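Local coordinates for protein methionine-R-sulfoxide reductase (Neisseria meningitidis, PDB 3MMH) that reduces the R form of free methionine sulfoxide back to methionine, using a GAF-type domain to hold the substrate, at residues 26-39 / 152-166. Residues are numbered along the deposited sequence; the frame is centred on the assembly and turned at random. Where two conformers were deposited one is given.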
loop_
_atom_site.group_PDB
_atom_site.type_symbol
_atom_site.label_atom_id
_atom_site.label_comp_id
_atom_site.label_asym_id
_atom_site.label_seq_id
_atom_site.Cartn_x
_atom_site.Cartn_y
_atom_site.Cartn_z
ATOM N N VAL A 26 7.259 -8.160 10.447
ATOM C CA VAL A 26 8.295 -7.321 9.901
ATOM C C VAL A 26 9.688 -7.785 10.213
ATOM O O VAL A 26 10.641 -7.409 9.553
ATOM C CB VAL A 26 8.078 -5.820 10.183
ATOM C CG1 VAL A 26 6.741 -5.335 9.638
ATOM C CG2 VAL A 26 8.260 -5.486 11.599
ATOM N N ALA A 27 9.823 -8.654 11.229
ATOM C CA ALA A 27 11.084 -9.241 11.574
ATOM C C ALA A 27 11.633 -10.125 10.453
ATOM O O ALA A 27 12.830 -10.317 10.336
ATOM C CB ALA A 27 10.988 -10.050 12.859
ATOM N N ASP A 28 10.736 -10.642 9.620
ATOM C CA ASP A 28 11.086 -11.704 8.686
ATOM C C ASP A 28 11.237 -11.169 7.265
ATOM O O ASP A 28 11.205 -11.936 6.301
ATOM C CB ASP A 28 10.024 -12.804 8.714
ATOM C CG ASP A 28 9.960 -13.519 10.050
ATOM O OD1 ASP A 28 10.933 -13.417 10.827
ATOM O OD2 ASP A 28 8.939 -14.185 10.322
ATOM N N GLU A 29 11.401 -9.856 7.134
ATOM C CA GLU A 29 11.665 -9.231 5.810
ATOM C C GLU A 29 12.550 -8.029 6.037
ATOM O O GLU A 29 12.448 -7.373 7.078
ATOM C CB GLU A 29 10.345 -8.859 5.174
ATOM C CG GLU A 29 10.413 -8.111 3.853
ATOM C CD GLU A 29 11.233 -8.840 2.796
ATOM O OE1 GLU A 29 10.870 -9.982 2.413
ATOM O OE2 GLU A 29 12.293 -8.298 2.389
ATOM N N THR A 30 13.458 -7.794 5.114
ATOM C CA THR A 30 14.323 -6.622 5.204
ATOM C C THR A 30 13.872 -5.456 4.325
ATOM O O THR A 30 14.284 -4.323 4.557
ATOM C CB THR A 30 15.794 -6.993 4.837
ATOM O OG1 THR A 30 15.796 -7.576 3.554
ATOM C CG2 THR A 30 16.323 -7.954 5.869
ATOM N N ASP A 31 13.114 -5.730 3.255
ATOM C CA ASP A 31 12.697 -4.656 2.353
ATOM C C ASP A 31 11.748 -3.697 3.104
ATOM O O ASP A 31 10.699 -4.095 3.606
ATOM C CB ASP A 31 12.040 -5.242 1.125
ATOM C CG ASP A 31 11.725 -4.178 0.075
ATOM O OD1 ASP A 31 12.609 -3.880 -0.752
ATOM O OD2 ASP A 31 10.633 -3.579 0.127
ATOM N N TRP A 32 12.144 -2.426 3.097
ATOM C CA TRP A 32 11.421 -1.384 3.869
ATOM C C TRP A 32 10.011 -1.196 3.346
ATOM O O TRP A 32 9.053 -1.178 4.114
ATOM C CB TRP A 32 12.282 -0.095 3.803
ATOM C CG TRP A 32 11.727 1.120 4.467
ATOM C CD1 TRP A 32 11.676 2.348 3.945
ATOM C CD2 TRP A 32 11.293 1.258 5.856
ATOM N NE1 TRP A 32 11.241 3.280 4.880
ATOM C CE2 TRP A 32 11.005 2.625 6.043
ATOM C CE3 TRP A 32 11.112 0.364 6.923
ATOM C CZ2 TRP A 32 10.590 3.162 7.271
ATOM C CZ3 TRP A 32 10.727 0.862 8.069
ATOM C CH2 TRP A 32 10.456 2.253 8.266
ATOM N N VAL A 33 9.863 -1.037 2.029
ATOM C CA VAL A 33 8.544 -0.819 1.469
ATOM C C VAL A 33 7.602 -2.018 1.717
ATOM O O VAL A 33 6.445 -1.816 2.067
ATOM C CB VAL A 33 8.637 -0.480 -0.057
ATOM C CG1 VAL A 33 7.312 -0.550 -0.747
ATOM C CG2 VAL A 33 9.259 0.943 -0.191
ATOM N N ALA A 34 8.118 -3.253 1.590
ATOM C CA ALA A 34 7.312 -4.421 1.878
ATOM C C ALA A 34 6.807 -4.391 3.315
ATOM O O ALA A 34 5.649 -4.687 3.618
ATOM C CB ALA A 34 8.072 -5.732 1.598
ATOM N N ASN A 35 7.684 -4.034 4.251
ATOM C CA ASN A 35 7.350 -3.961 5.651
ATOM C C ASN A 35 6.316 -2.885 5.956
ATOM O O ASN A 35 5.391 -3.089 6.738
ATOM C CB ASN A 35 8.558 -3.855 6.535
ATOM C CG ASN A 35 9.284 -5.177 6.735
ATOM O OD1 ASN A 35 8.664 -6.212 6.658
ATOM N ND2 ASN A 35 10.604 -5.088 7.018
ATOM N N LEU A 36 6.465 -1.726 5.324
ATOM C CA LEU A 36 5.463 -0.669 5.477
ATOM C C LEU A 36 4.131 -1.120 4.942
ATOM O O LEU A 36 3.062 -0.859 5.515
ATOM C CB LEU A 36 5.916 0.632 4.785
ATOM C CG LEU A 36 7.164 1.286 5.438
ATOM C CD1 LEU A 36 7.557 2.508 4.582
ATOM C CD2 LEU A 36 7.010 1.592 6.911
ATOM N N ALA A 37 4.142 -1.776 3.781
ATOM C CA ALA A 37 2.919 -2.249 3.138
ATOM C C ALA A 37 2.205 -3.246 4.004
ATOM O O ALA A 37 0.967 -3.178 4.234
ATOM C CB ALA A 37 3.222 -2.784 1.745
ATOM N N ASN A 38 2.919 -4.226 4.565
ATOM C CA ASN A 38 2.255 -5.207 5.428
ATOM C C ASN A 38 1.817 -4.543 6.771
ATOM O O ASN A 38 0.778 -4.938 7.310
ATOM C CB ASN A 38 3.127 -6.447 5.716
ATOM C CG ASN A 38 2.902 -7.548 4.702
ATOM O OD1 ASN A 38 1.777 -7.485 4.045
ATOM N ND2 ASN A 38 3.824 -8.389 4.470
ATOM N N THR A 39 2.558 -3.580 7.283
ATOM C CA THR A 39 2.119 -2.907 8.500
ATOM C C THR A 39 0.802 -2.158 8.292
ATOM O O THR A 39 -0.114 -2.250 9.088
ATOM C CB THR A 39 3.216 -1.921 9.011
ATOM O OG1 THR A 39 4.397 -2.705 9.340
ATOM C CG2 THR A 39 2.801 -1.200 10.253
ATOM N N LEU A 152 4.919 1.305 17.874
ATOM C CA LEU A 152 5.021 0.755 16.555
ATOM C C LEU A 152 6.107 1.508 15.741
ATOM O O LEU A 152 6.878 0.883 14.996
ATOM C CB LEU A 152 3.695 0.792 15.841
ATOM C CG LEU A 152 3.729 0.239 14.404
ATOM C CD1 LEU A 152 4.246 -1.182 14.334
ATOM C CD2 LEU A 152 2.289 0.323 13.832
ATOM N N ALA A 153 6.126 2.820 15.851
ATOM C CA ALA A 153 7.138 3.623 15.178
ATOM C C ALA A 153 8.540 3.159 15.507
ATOM O O ALA A 153 9.392 3.021 14.657
ATOM C CB ALA A 153 6.957 5.140 15.375
ATOM N N LYS A 154 8.774 2.845 16.801
ATOM C CA LYS A 154 10.108 2.354 17.163
ATOM C C LYS A 154 10.420 0.952 16.613
ATOM O O LYS A 154 11.559 0.703 16.193
ATOM C CB LYS A 154 10.282 2.422 18.693
ATOM C CG LYS A 154 10.171 3.828 19.230
ATOM C CD LYS A 154 10.340 3.981 20.726
ATOM C CE LYS A 154 10.653 5.431 21.107
ATOM N NZ LYS A 154 9.474 6.362 21.059
ATOM N N ILE A 155 9.435 0.083 16.563
ATOM C CA ILE A 155 9.591 -1.198 15.896
ATOM C C ILE A 155 9.989 -1.019 14.445
ATOM O O ILE A 155 10.913 -1.642 13.929
ATOM C CB ILE A 155 8.281 -2.024 16.019
ATOM C CG1 ILE A 155 8.074 -2.510 17.454
ATOM C CG2 ILE A 155 8.210 -3.175 15.022
ATOM C CD1 ILE A 155 6.615 -3.007 17.749
ATOM N N LEU A 156 9.329 -0.074 13.747
ATOM C CA LEU A 156 9.579 0.176 12.348
ATOM C C LEU A 156 10.950 0.813 12.137
ATOM O O LEU A 156 11.663 0.451 11.188
ATOM C CB LEU A 156 8.478 0.979 11.732
ATOM C CG LEU A 156 7.123 0.309 11.652
ATOM C CD1 LEU A 156 6.078 1.309 11.178
ATOM C CD2 LEU A 156 7.187 -0.893 10.676
ATOM N N GLU A 157 11.344 1.735 12.999
ATOM C CA GLU A 157 12.645 2.330 12.905
ATOM C C GLU A 157 13.744 1.280 12.866
ATOM O O GLU A 157 14.752 1.386 12.137
ATOM C CB GLU A 157 12.884 3.349 14.043
ATOM C CG GLU A 157 12.073 4.612 13.921
ATOM C CD GLU A 157 11.999 5.427 15.216
ATOM O OE1 GLU A 157 12.458 4.961 16.289
ATOM O OE2 GLU A 157 11.446 6.515 15.122
ATOM N N LYS A 158 13.620 0.273 13.721
ATOM C CA LYS A 158 14.613 -0.816 13.747
ATOM C C LYS A 158 14.641 -1.564 12.428
ATOM O O LYS A 158 15.699 -1.991 11.976
ATOM C CB LYS A 158 14.427 -1.757 14.931
ATOM C CG LYS A 158 14.642 -0.941 16.262
ATOM C CD LYS A 158 14.357 -1.750 17.469
ATOM C CE LYS A 158 14.523 -0.863 18.695
ATOM N NZ LYS A 158 13.375 0.132 18.697
ATOM N N ARG A 159 13.487 -1.751 11.804
ATOM C CA ARG A 159 13.456 -2.387 10.471
ATOM C C ARG A 159 14.055 -1.515 9.400
ATOM O O ARG A 159 14.665 -2.032 8.454
ATOM C CB ARG A 159 12.027 -2.831 10.074
ATOM C CG ARG A 159 11.408 -3.805 11.065
ATOM C CD ARG A 159 12.294 -4.926 11.512
ATOM N NE ARG A 159 12.771 -5.755 10.403
ATOM C CZ ARG A 159 13.900 -6.411 10.418
ATOM N NH1 ARG A 159 14.759 -6.259 11.419
ATOM N NH2 ARG A 159 14.198 -7.181 9.346
ATOM N N PHE A 160 13.919 -0.196 9.507
ATOM C CA PHE A 160 14.556 0.727 8.551
ATOM C C PHE A 160 16.054 0.536 8.626
ATOM O O PHE A 160 16.781 0.400 7.646
ATOM C CB PHE A 160 14.144 2.173 8.778
ATOM C CG PHE A 160 14.849 3.115 7.881
ATOM C CD1 PHE A 160 14.512 3.239 6.565
ATOM C CD2 PHE A 160 15.927 3.833 8.351
ATOM C CE1 PHE A 160 15.201 4.075 5.748
ATOM C CE2 PHE A 160 16.634 4.739 7.473
ATOM C CZ PHE A 160 16.211 4.821 6.193
ATOM N N GLU A 161 16.605 0.570 9.841
ATOM C CA GLU A 161 18.018 0.348 9.978
ATOM C C GLU A 161 18.466 -1.029 9.468
ATOM O O GLU A 161 19.503 -1.168 8.827
ATOM C CB GLU A 161 18.394 0.548 11.432
ATOM C CG GLU A 161 18.174 1.932 12.046
ATOM C CD GLU A 161 18.843 3.018 11.257
ATOM O OE1 GLU A 161 19.818 2.761 10.469
ATOM O OE2 GLU A 161 18.366 4.136 11.436
ATOM N N ALA A 162 17.670 -2.050 9.713
ATOM C CA ALA A 162 18.005 -3.401 9.203
ATOM C C ALA A 162 17.988 -3.437 7.717
ATOM O O ALA A 162 18.839 -4.074 7.109
ATOM C CB ALA A 162 17.012 -4.447 9.741
ATOM N N SER A 163 17.153 -2.597 7.058
ATOM C CA SER A 163 17.065 -2.569 5.593
ATOM C C SER A 163 18.400 -2.053 5.042
ATOM O O SER A 163 18.799 -2.470 3.955
ATOM C CB SER A 163 15.894 -1.716 5.108
ATOM O OG SER A 163 16.146 -0.319 5.152
ATOM N N ARG A 164 19.071 -1.191 5.749
ATOM C CA ARG A 164 20.338 -0.611 5.306
ATOM C C ARG A 164 21.486 -1.534 5.459
ATOM O O ARG A 164 22.502 -1.431 4.744
ATOM C CB ARG A 164 20.615 0.696 6.019
ATOM C CG ARG A 164 19.511 1.715 5.894
ATOM C CD ARG A 164 19.807 2.913 6.763
ATOM N NE ARG A 164 20.973 3.691 6.375
ATOM C CZ ARG A 164 21.321 4.810 7.003
ATOM N NH1 ARG A 164 20.655 5.246 8.070
ATOM N NH2 ARG A 164 22.382 5.474 6.587
ATOM N N GLN A 165 21.391 -2.499 6.388
ATOM C CA GLN A 165 22.440 -3.446 6.669
ATOM C C GLN A 165 22.211 -4.783 6.008
ATOM O O GLN A 165 23.062 -5.692 6.107
ATOM C CB GLN A 165 22.602 -3.640 8.169
ATOM C CG GLN A 165 22.963 -2.324 8.867
ATOM C CD GLN A 165 24.184 -1.660 8.321
ATOM O OE1 GLN A 165 25.176 -2.271 7.996
ATOM N NE2 GLN A 165 24.141 -0.357 8.214
ATOM N N ALA A 166 21.095 -4.958 5.310
ATOM C CA ALA A 166 20.767 -6.229 4.693
ATOM C C ALA A 166 21.563 -6.459 3.424
ATOM O O ALA A 166 21.770 -5.523 2.685
ATOM C CB ALA A 166 19.291 -6.257 4.353
#
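Val26, in the last turn of helix 11-27, lays its CG2 along the aliphatic part of Arg159, 3.6 Å from CG, while its carbonyl O takes a weak, strongly bent bond from Arg159 NE. Bends at chi2 and chi3 fold the arginine back against the turn between helices 11-27 and 32-47. There NH2 gives Glu29 O a nearly straight bond of 2.9 Å (177°). Asn35 ND2 reaches the same oxygen from the opposite face of its carbonyl plane, so two donors grip it; Glu29 OE1 pairs with Thr76 and Arg77 of the second subunit, while OE2 takes the N-H of Asp31. Thr30, Asn35 and Arg159 also belong to a magnesium site. In this GAF domain, helix segments 32-39 and 152-165 run roughly antiparallel (156°), and their parent helices pack on the same side of the central antiparallel sheet. Trp32 has CG anti to the backbone N (chi1 178°), which carries the indole across toward helix 152-165: Phe160 CB sits over its six-membered ring, and the phenyl edge points at its five-membered ring in a T-shaped pair, with Leu36 CD1 on the other face. Farther along, Thr39 meets Leu152 and Leu156 tip to tip, its OG1 donating to Asn35 O.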